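PDB 5VIT: malonate decarboxylase acyl carrier protein from Pseudomonas fluorescens, which probably serves as the acyl carrier subunit of malonate decarboxylase, holding acetyl and malonyl groups as thioesters on a CoA-derived prosthetic group. Local coordinates for residues B[25-36]-B[70-80]; B[1-9]-B[49-57]. All coordinates share one frame; numbering follows the deposited sequence.

Contact 1: B[25-36]-B[70-80]; sequences SGDLEVLLEPGQ and ALLIDIHDFGA
Val30, Leu32, Ile73 and Ile75 form the tightly packed face of this strand pair. Val30 spreads its two methyls: CG2 lies alongside Ile75 CG1 at 3.8 Å, while CG1 reaches diagonally to Ile73 CG2. With CG anti to the carbonyl carbon (chi1 -52°), Leu32 runs beside Ile73, its CD2 3.8 Å from Ile73 CD1. Phe93 of helix 82-96 and Phe59 of helix 52-62 continue this apolar layer over Ile73 and Ile75. The backbones form an antiparallel ladder inside the mixed sheet of this alpha/beta fold, whose helices lie on that face; Leu31 N donates to Asp74 O at 2.7 Å, almost straight (176°), and Asp74 N returns a bond to Leu31 O. The other face, bearing Glu29, Leu31, Leu72 and His76, is looser and more open to solvent. There Glu29 OE1 accepts from His76 ND1 at 2.6 Å through its anti lone pair, with the carboxylate turned 51° from the ring; the bond helps fix the ring's rotation, and the carboxylate would probably polarise the imidazole. Ser25, the predicted prosthetic-group attachment site, unmodified here, sets its CA over one face of Phe78, 3.8 Å from the ring centroid.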
# COMPACT_ATOMS: atom_id res chain seq x y z
N SER B 25 -26.52 1.36 -14.62
CA SER B 25 -26.31 2.54 -13.77
C SER B 25 -25.21 2.27 -12.77
O SER B 25 -25.19 1.21 -12.14
CB SER B 25 -27.59 2.96 -13.05
OG SER B 25 -28.16 1.86 -12.36
N GLY B 26 -24.29 3.21 -12.62
CA GLY B 26 -23.19 3.05 -11.70
C GLY B 26 -22.09 2.17 -12.27
O GLY B 26 -21.21 1.70 -11.54
N ASP B 27 -22.15 1.94 -13.57
CA ASP B 27 -21.19 1.07 -14.24
C ASP B 27 -20.82 1.64 -15.62
O ASP B 27 -21.38 2.65 -16.04
CB ASP B 27 -21.77 -0.36 -14.38
CG ASP B 27 -20.70 -1.42 -14.57
OD1 ASP B 27 -21.05 -2.62 -14.66
OD2 ASP B 27 -19.50 -1.06 -14.63
N LEU B 28 -19.89 0.98 -16.30
CA LEU B 28 -19.48 1.40 -17.64
C LEU B 28 -19.05 0.19 -18.46
O LEU B 28 -18.68 -0.83 -17.89
CB LEU B 28 -18.33 2.41 -17.58
CG LEU B 28 -16.95 1.84 -17.20
CD1 LEU B 28 -15.85 2.83 -17.53
CD2 LEU B 28 -16.87 1.44 -15.68
N GLU B 29 -19.09 0.31 -19.78
CA GLU B 29 -18.41 -0.68 -20.62
C GLU B 29 -17.20 -0.03 -21.27
O GLU B 29 -17.17 1.18 -21.47
CB GLU B 29 -19.34 -1.24 -21.71
CG GLU B 29 -19.66 -0.24 -22.82
CD GLU B 29 -20.62 -0.80 -23.87
OE1 GLU B 29 -20.99 -0.05 -24.81
OE2 GLU B 29 -21.01 -1.99 -23.76
N VAL B 30 -16.19 -0.83 -21.59
CA VAL B 30 -15.00 -0.32 -22.23
C VAL B 30 -14.66 -1.21 -23.43
O VAL B 30 -14.52 -2.43 -23.29
CB VAL B 30 -13.80 -0.24 -21.24
CG1 VAL B 30 -12.57 0.26 -21.95
CG2 VAL B 30 -14.12 0.70 -20.07
N LEU B 31 -14.57 -0.60 -24.61
CA LEU B 31 -14.13 -1.30 -25.81
C LEU B 31 -12.66 -1.00 -26.02
O LEU B 31 -12.26 0.17 -25.95
CB LEU B 31 -14.92 -0.86 -27.04
CG LEU B 31 -16.40 -1.16 -27.31
CD1 LEU B 31 -16.58 -2.59 -27.79
CD2 LEU B 31 -17.31 -0.86 -26.13
N LEU B 32 -11.84 -2.01 -26.24
CA LEU B 32 -10.42 -1.78 -26.48
C LEU B 32 -9.98 -2.50 -27.75
O LEU B 32 -10.11 -3.72 -27.85
CB LEU B 32 -9.58 -2.25 -25.28
CG LEU B 32 -9.96 -1.72 -23.90
CD1 LEU B 32 -10.94 -2.67 -23.17
CD2 LEU B 32 -8.72 -1.46 -23.08
N GLU B 33 -9.46 -1.73 -28.71
CA GLU B 33 -9.05 -2.25 -30.02
C GLU B 33 -7.67 -1.71 -30.41
O GLU B 33 -7.26 -0.64 -29.95
CB GLU B 33 -10.05 -1.87 -31.12
CG GLU B 33 -11.51 -2.28 -30.87
CD GLU B 33 -12.47 -1.73 -31.93
OE1 GLU B 33 -12.44 -2.23 -33.07
OE2 GLU B 33 -13.23 -0.78 -31.63
N PRO B 34 -6.94 -2.44 -31.27
CA PRO B 34 -5.60 -1.96 -31.62
C PRO B 34 -5.63 -0.56 -32.22
O PRO B 34 -6.54 -0.22 -32.97
CB PRO B 34 -5.11 -3.00 -32.65
CG PRO B 34 -6.29 -3.84 -33.00
CD PRO B 34 -7.23 -3.77 -31.85
N GLY B 35 -4.66 0.27 -31.84
CA GLY B 35 -4.60 1.65 -32.30
C GLY B 35 -3.43 1.99 -33.22
O GLY B 35 -2.81 1.10 -33.80
N GLN B 36 -3.16 3.28 -33.35
CA GLN B 36 -2.05 3.81 -34.16
C GLN B 36 -0.80 4.03 -33.32
O GLN B 36 -0.87 4.74 -32.32
CB GLN B 36 -2.48 5.12 -34.84
CG GLN B 36 -3.64 4.92 -35.81
CD GLN B 36 -3.29 3.87 -36.86
OE1 GLN B 36 -2.22 3.93 -37.48
NE2 GLN B 36 -4.13 2.85 -36.97
N ALA B 70 -0.59 1.02 -27.86
CA ALA B 70 -1.38 1.94 -28.66
C ALA B 70 -2.73 1.29 -28.94
O ALA B 70 -2.81 0.25 -29.59
CB ALA B 70 -0.66 2.31 -29.96
N LEU B 71 -3.78 1.89 -28.41
CA LEU B 71 -5.11 1.31 -28.51
C LEU B 71 -6.12 2.37 -28.90
O LEU B 71 -5.86 3.57 -28.79
CB LEU B 71 -5.53 0.67 -27.18
CG LEU B 71 -4.75 -0.53 -26.66
CD1 LEU B 71 -5.26 -0.91 -25.30
CD2 LEU B 71 -4.88 -1.71 -27.61
N LEU B 72 -7.27 1.89 -29.36
CA LEU B 72 -8.46 2.71 -29.53
C LEU B 72 -9.40 2.30 -28.42
O LEU B 72 -9.78 1.14 -28.31
CB LEU B 72 -9.11 2.49 -30.90
CG LEU B 72 -8.70 3.36 -32.09
CD1 LEU B 72 -7.25 3.73 -32.04
CD2 LEU B 72 -9.02 2.67 -33.40
N ILE B 73 -9.75 3.25 -27.55
CA ILE B 73 -10.57 2.91 -26.41
C ILE B 73 -11.84 3.71 -26.46
O ILE B 73 -11.81 4.94 -26.57
CB ILE B 73 -9.85 3.15 -25.06
CG1 ILE B 73 -8.70 2.16 -24.89
CG2 ILE B 73 -10.82 3.00 -23.89
CD1 ILE B 73 -8.01 2.25 -23.54
N ASP B 74 -12.95 2.99 -26.43
CA ASP B 74 -14.26 3.62 -26.41
C ASP B 74 -14.96 3.27 -25.09
O ASP B 74 -15.12 2.09 -24.73
CB ASP B 74 -15.07 3.17 -27.61
CG ASP B 74 -16.09 4.20 -28.04
OD1 ASP B 74 -16.40 5.12 -27.24
OD2 ASP B 74 -16.60 4.07 -29.18
N ILE B 75 -15.36 4.30 -24.36
CA ILE B 75 -15.96 4.12 -23.06
C ILE B 75 -17.39 4.64 -23.07
O ILE B 75 -17.66 5.73 -23.58
CB ILE B 75 -15.15 4.85 -21.97
CG1 ILE B 75 -13.81 4.14 -21.75
CG2 ILE B 75 -15.94 4.93 -20.67
CD1 ILE B 75 -12.88 4.89 -20.86
N HIS B 76 -18.31 3.84 -22.52
CA HIS B 76 -19.69 4.27 -22.32
C HIS B 76 -19.99 4.13 -20.85
O HIS B 76 -20.16 3.01 -20.35
CB HIS B 76 -20.68 3.45 -23.17
CG HIS B 76 -20.39 3.50 -24.64
ND1 HIS B 76 -20.18 2.36 -25.40
CD2 HIS B 76 -20.26 4.54 -25.50
CE1 HIS B 76 -19.94 2.70 -26.65
NE2 HIS B 76 -19.97 4.02 -26.74
N ASP B 77 -20.03 5.27 -20.17
CA ASP B 77 -20.19 5.30 -18.72
C ASP B 77 -21.55 5.85 -18.26
O ASP B 77 -21.99 6.92 -18.69
CB ASP B 77 -19.08 6.14 -18.09
CG ASP B 77 -19.37 6.45 -16.64
OD1 ASP B 77 -19.12 5.57 -15.81
OD2 ASP B 77 -19.89 7.55 -16.33
N PHE B 78 -22.17 5.11 -17.35
CA PHE B 78 -23.44 5.51 -16.73
C PHE B 78 -23.18 5.79 -15.24
O PHE B 78 -23.80 5.19 -14.35
CB PHE B 78 -24.49 4.39 -16.93
CG PHE B 78 -25.92 4.79 -16.64
CD1 PHE B 78 -26.24 6.06 -16.16
CD2 PHE B 78 -26.95 3.87 -16.85
CE1 PHE B 78 -27.56 6.41 -15.89
CE2 PHE B 78 -28.27 4.21 -16.58
CZ PHE B 78 -28.58 5.48 -16.10
N GLY B 79 -22.23 6.67 -14.96
CA GLY B 79 -22.01 7.13 -13.60
C GLY B 79 -21.24 6.22 -12.65
O GLY B 79 -21.48 6.23 -11.44
N ALA B 80 -20.32 5.43 -13.18
CA ALA B 80 -19.45 4.63 -12.35
C ALA B 80 -18.57 5.53 -11.47
O ALA B 80 -18.22 6.63 -11.88
CB ALA B 80 -18.60 3.72 -13.21

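Contact 2: B[1-9]-B[49-57]; sequences METLSFEFP and NGSASRWQH
Asn49 meets the chain start directly: its OD1 accepts a hydrogen bond from Met1 N at 2.8 Å, the donor tilted 20° from the carbonyl plane. The contact joins the two layers of this alpha/beta fold, an edge strand of the sheet, 2-9, and a helix packed on one face, 52-62, whose 52-57 part runs at 30° to the strand. At Gly50 the backbone N points almost straight at Glu2 OE1, yet at 3.2 Å the bond is weak. A lysine in place of Glu2 would probably leave Gly50 N without this acceptor and set a positive charge close to the N-terminal end of the helix. Ser51 occupies the N-cap position, but its OG turns to Val48 O. Ala52 begins the apolar part: its CB lies 3.9 Å from Leu4 CD2, and its carbonyl oxygen meets the edge of the Phe6 ring. Trp55 packs on the side of the strand that faces the helix, its CB 3.5 Å from Phe6 CZ, the two side chains crossing at about a right angle; the indole then leads inward, to Val44 and Ile75. In Gln56, CG is anti to the backbone N (chi1 -178°) and the chain bends at chi2, which brings the amide to the strand. While NE2 bonds to Glu60 and passes near Phe8 CZ, Gln56 OE1 sits at the rim of the Phe6 ring, 3.2 Å from CD2 and close to the ring plane.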
# COMPACT_ATOMS: atom_id res chain seq x y z
N MET B 1 -25.38 14.57 -20.26
CA MET B 1 -24.40 13.71 -20.91
C MET B 1 -23.37 14.51 -21.71
O MET B 1 -23.71 15.49 -22.37
CB MET B 1 -25.12 12.72 -21.84
CG MET B 1 -24.20 11.92 -22.75
SD MET B 1 -25.07 10.82 -23.89
CE MET B 1 -24.16 11.11 -25.39
N GLU B 2 -22.11 14.09 -21.66
CA GLU B 2 -21.17 14.66 -22.61
C GLU B 2 -20.25 13.64 -23.23
O GLU B 2 -20.17 12.49 -22.80
CB GLU B 2 -20.35 15.79 -21.96
CG GLU B 2 -19.96 15.63 -20.52
CD GLU B 2 -19.55 16.96 -19.89
OE1 GLU B 2 -20.41 17.85 -19.72
OE2 GLU B 2 -18.35 17.13 -19.56
N THR B 3 -19.59 14.08 -24.30
CA THR B 3 -18.65 13.25 -25.02
C THR B 3 -17.30 13.93 -24.94
O THR B 3 -17.18 15.13 -25.19
CB THR B 3 -19.07 13.03 -26.48
OG1 THR B 3 -20.37 12.42 -26.51
CG2 THR B 3 -18.10 12.11 -27.20
N LEU B 4 -16.30 13.15 -24.55
CA LEU B 4 -14.99 13.67 -24.25
C LEU B 4 -13.97 12.85 -24.99
O LEU B 4 -14.17 11.66 -25.22
CB LEU B 4 -14.72 13.63 -22.74
CG LEU B 4 -15.76 14.25 -21.81
CD1 LEU B 4 -15.52 13.81 -20.38
CD2 LEU B 4 -15.69 15.77 -21.91
N SER B 5 -12.87 13.49 -25.37
CA SER B 5 -11.80 12.82 -26.09
C SER B 5 -10.49 13.03 -25.39
O SER B 5 -10.22 14.12 -24.90
CB SER B 5 -11.72 13.33 -27.53
OG SER B 5 -12.95 13.12 -28.18
N PHE B 6 -9.68 11.99 -25.33
CA PHE B 6 -8.39 12.09 -24.67
C PHE B 6 -7.36 11.43 -25.55
O PHE B 6 -7.68 10.56 -26.35
CB PHE B 6 -8.40 11.42 -23.29
CG PHE B 6 -9.45 11.96 -22.37
CD1 PHE B 6 -10.76 11.52 -22.46
CD2 PHE B 6 -9.13 12.92 -21.42
CE1 PHE B 6 -11.73 12.03 -21.63
CE2 PHE B 6 -10.10 13.42 -20.58
CZ PHE B 6 -11.40 12.96 -20.67
N GLU B 7 -6.11 11.85 -25.40
CA GLU B 7 -5.03 11.25 -26.16
C GLU B 7 -3.76 11.21 -25.34
O GLU B 7 -3.44 12.12 -24.58
CB GLU B 7 -4.83 12.00 -27.47
CG GLU B 7 -3.75 11.41 -28.35
CD GLU B 7 -3.70 12.06 -29.71
OE1 GLU B 7 -2.58 12.21 -30.25
OE2 GLU B 7 -4.79 12.41 -30.23
N PHE B 8 -3.03 10.11 -25.47
CA PHE B 8 -1.87 9.89 -24.64
C PHE B 8 -0.79 9.26 -25.46
O PHE B 8 -1.08 8.58 -26.44
CB PHE B 8 -2.21 9.01 -23.43
CG PHE B 8 -3.12 9.68 -22.46
CD1 PHE B 8 -4.49 9.46 -22.52
CD2 PHE B 8 -2.62 10.57 -21.52
CE1 PHE B 8 -5.33 10.11 -21.64
CE2 PHE B 8 -3.46 11.21 -20.64
CZ PHE B 8 -4.81 10.98 -20.71
N PRO B 9 0.48 9.49 -25.07
CA PRO B 9 1.61 8.82 -25.71
C PRO B 9 1.54 7.33 -25.43
O PRO B 9 1.30 6.92 -24.29
CB PRO B 9 2.83 9.46 -25.04
CG PRO B 9 2.31 9.96 -23.72
CD PRO B 9 0.91 10.42 -24.01
N ASN B 49 -22.22 15.12 -16.06
CA ASN B 49 -21.77 16.37 -16.67
C ASN B 49 -20.65 17.02 -15.87
O ASN B 49 -20.61 16.88 -14.65
CB ASN B 49 -22.93 17.35 -16.80
CG ASN B 49 -24.04 16.83 -17.69
OD1 ASN B 49 -23.81 16.43 -18.83
ND2 ASN B 49 -25.26 16.83 -17.16
N GLY B 50 -19.75 17.72 -16.56
CA GLY B 50 -18.67 18.45 -15.93
C GLY B 50 -17.61 17.59 -15.27
O GLY B 50 -16.97 18.00 -14.28
N SER B 51 -17.38 16.39 -15.80
CA SER B 51 -16.44 15.47 -15.16
C SER B 51 -15.17 15.30 -15.98
O SER B 51 -14.37 14.40 -15.71
CB SER B 51 -17.10 14.10 -14.93
OG SER B 51 -17.50 13.50 -16.15
N ALA B 52 -14.96 16.19 -16.94
CA ALA B 52 -13.81 16.06 -17.84
C ALA B 52 -12.47 15.99 -17.09
O ALA B 52 -11.63 15.14 -17.41
CB ALA B 52 -13.79 17.21 -18.84
N SER B 53 -12.26 16.86 -16.11
CA SER B 53 -10.94 16.92 -15.47
C SER B 53 -10.75 15.72 -14.53
O SER B 53 -9.63 15.28 -14.28
CB SER B 53 -10.77 18.23 -14.71
OG SER B 53 -11.79 18.33 -13.74
N ARG B 54 -11.87 15.20 -14.03
CA ARG B 54 -11.86 13.94 -13.30
C ARG B 54 -11.32 12.80 -14.19
O ARG B 54 -10.39 12.09 -13.80
CB ARG B 54 -13.27 13.63 -12.79
CG ARG B 54 -13.41 12.28 -12.11
CD ARG B 54 -14.89 11.94 -11.84
NE ARG B 54 -15.36 12.43 -10.54
CZ ARG B 54 -16.02 13.57 -10.34
NH1 ARG B 54 -16.32 14.37 -11.37
NH2 ARG B 54 -16.40 13.91 -9.11
N TRP B 55 -11.87 12.66 -15.40
CA TRP B 55 -11.43 11.62 -16.32
C TRP B 55 -9.96 11.84 -16.72
O TRP B 55 -9.19 10.88 -16.86
CB TRP B 55 -12.32 11.58 -17.57
CG TRP B 55 -13.68 10.94 -17.34
CD1 TRP B 55 -14.85 11.58 -17.04
CD2 TRP B 55 -13.99 9.54 -17.37
NE1 TRP B 55 -15.87 10.67 -16.89
CE2 TRP B 55 -15.36 9.41 -17.09
CE3 TRP B 55 -13.24 8.38 -17.61
CZ2 TRP B 55 -16.01 8.17 -17.04
CZ3 TRP B 55 -13.88 7.16 -17.57
CH2 TRP B 55 -15.24 7.06 -17.29
N GLN B 56 -9.56 13.09 -16.87
CA GLN B 56 -8.18 13.44 -17.17
C GLN B 56 -7.22 12.94 -16.08
O GLN B 56 -6.17 12.31 -16.36
CB GLN B 56 -8.04 14.97 -17.33
CG GLN B 56 -6.66 15.43 -17.70
CD GLN B 56 -6.19 14.86 -19.02
OE1 GLN B 56 -6.95 14.79 -19.99
NE2 GLN B 56 -4.93 14.43 -19.07
N HIS B 57 -7.57 13.22 -14.83
CA HIS B 57 -6.75 12.77 -13.71
C HIS B 57 -6.63 11.26 -13.66
O HIS B 57 -5.54 10.73 -13.47
CB HIS B 57 -7.33 13.28 -12.40
CG HIS B 57 -7.16 14.76 -12.21
ND1 HIS B 57 -8.19 15.58 -11.81
CD2 HIS B 57 -6.08 15.55 -12.38
CE1 HIS B 57 -7.75 16.82 -11.74
NE2 HIS B 57 -6.47 16.83 -12.08

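Overall arrangement
From the N terminus, strand 2-9 forms one border of the sheet, and the chain then crosses toward the other edge of the sheet for strands 18-21 and 27-34. Strand 39-46 returns to lie beside 2-9, and contact 2 closes the first long loop when helix 52-62 reaches back to the opening strand. Contact 1 closes the second as strand 71-78 fits between 27-34 and 39-46. The segments alternate along the chain, which makes the two loops cross, not nest. Contact 1 thus joins strands within the sheet, contact 2 fastens a helix to its border, and Trp55 bridges them by packing against Asp77 and Ile75.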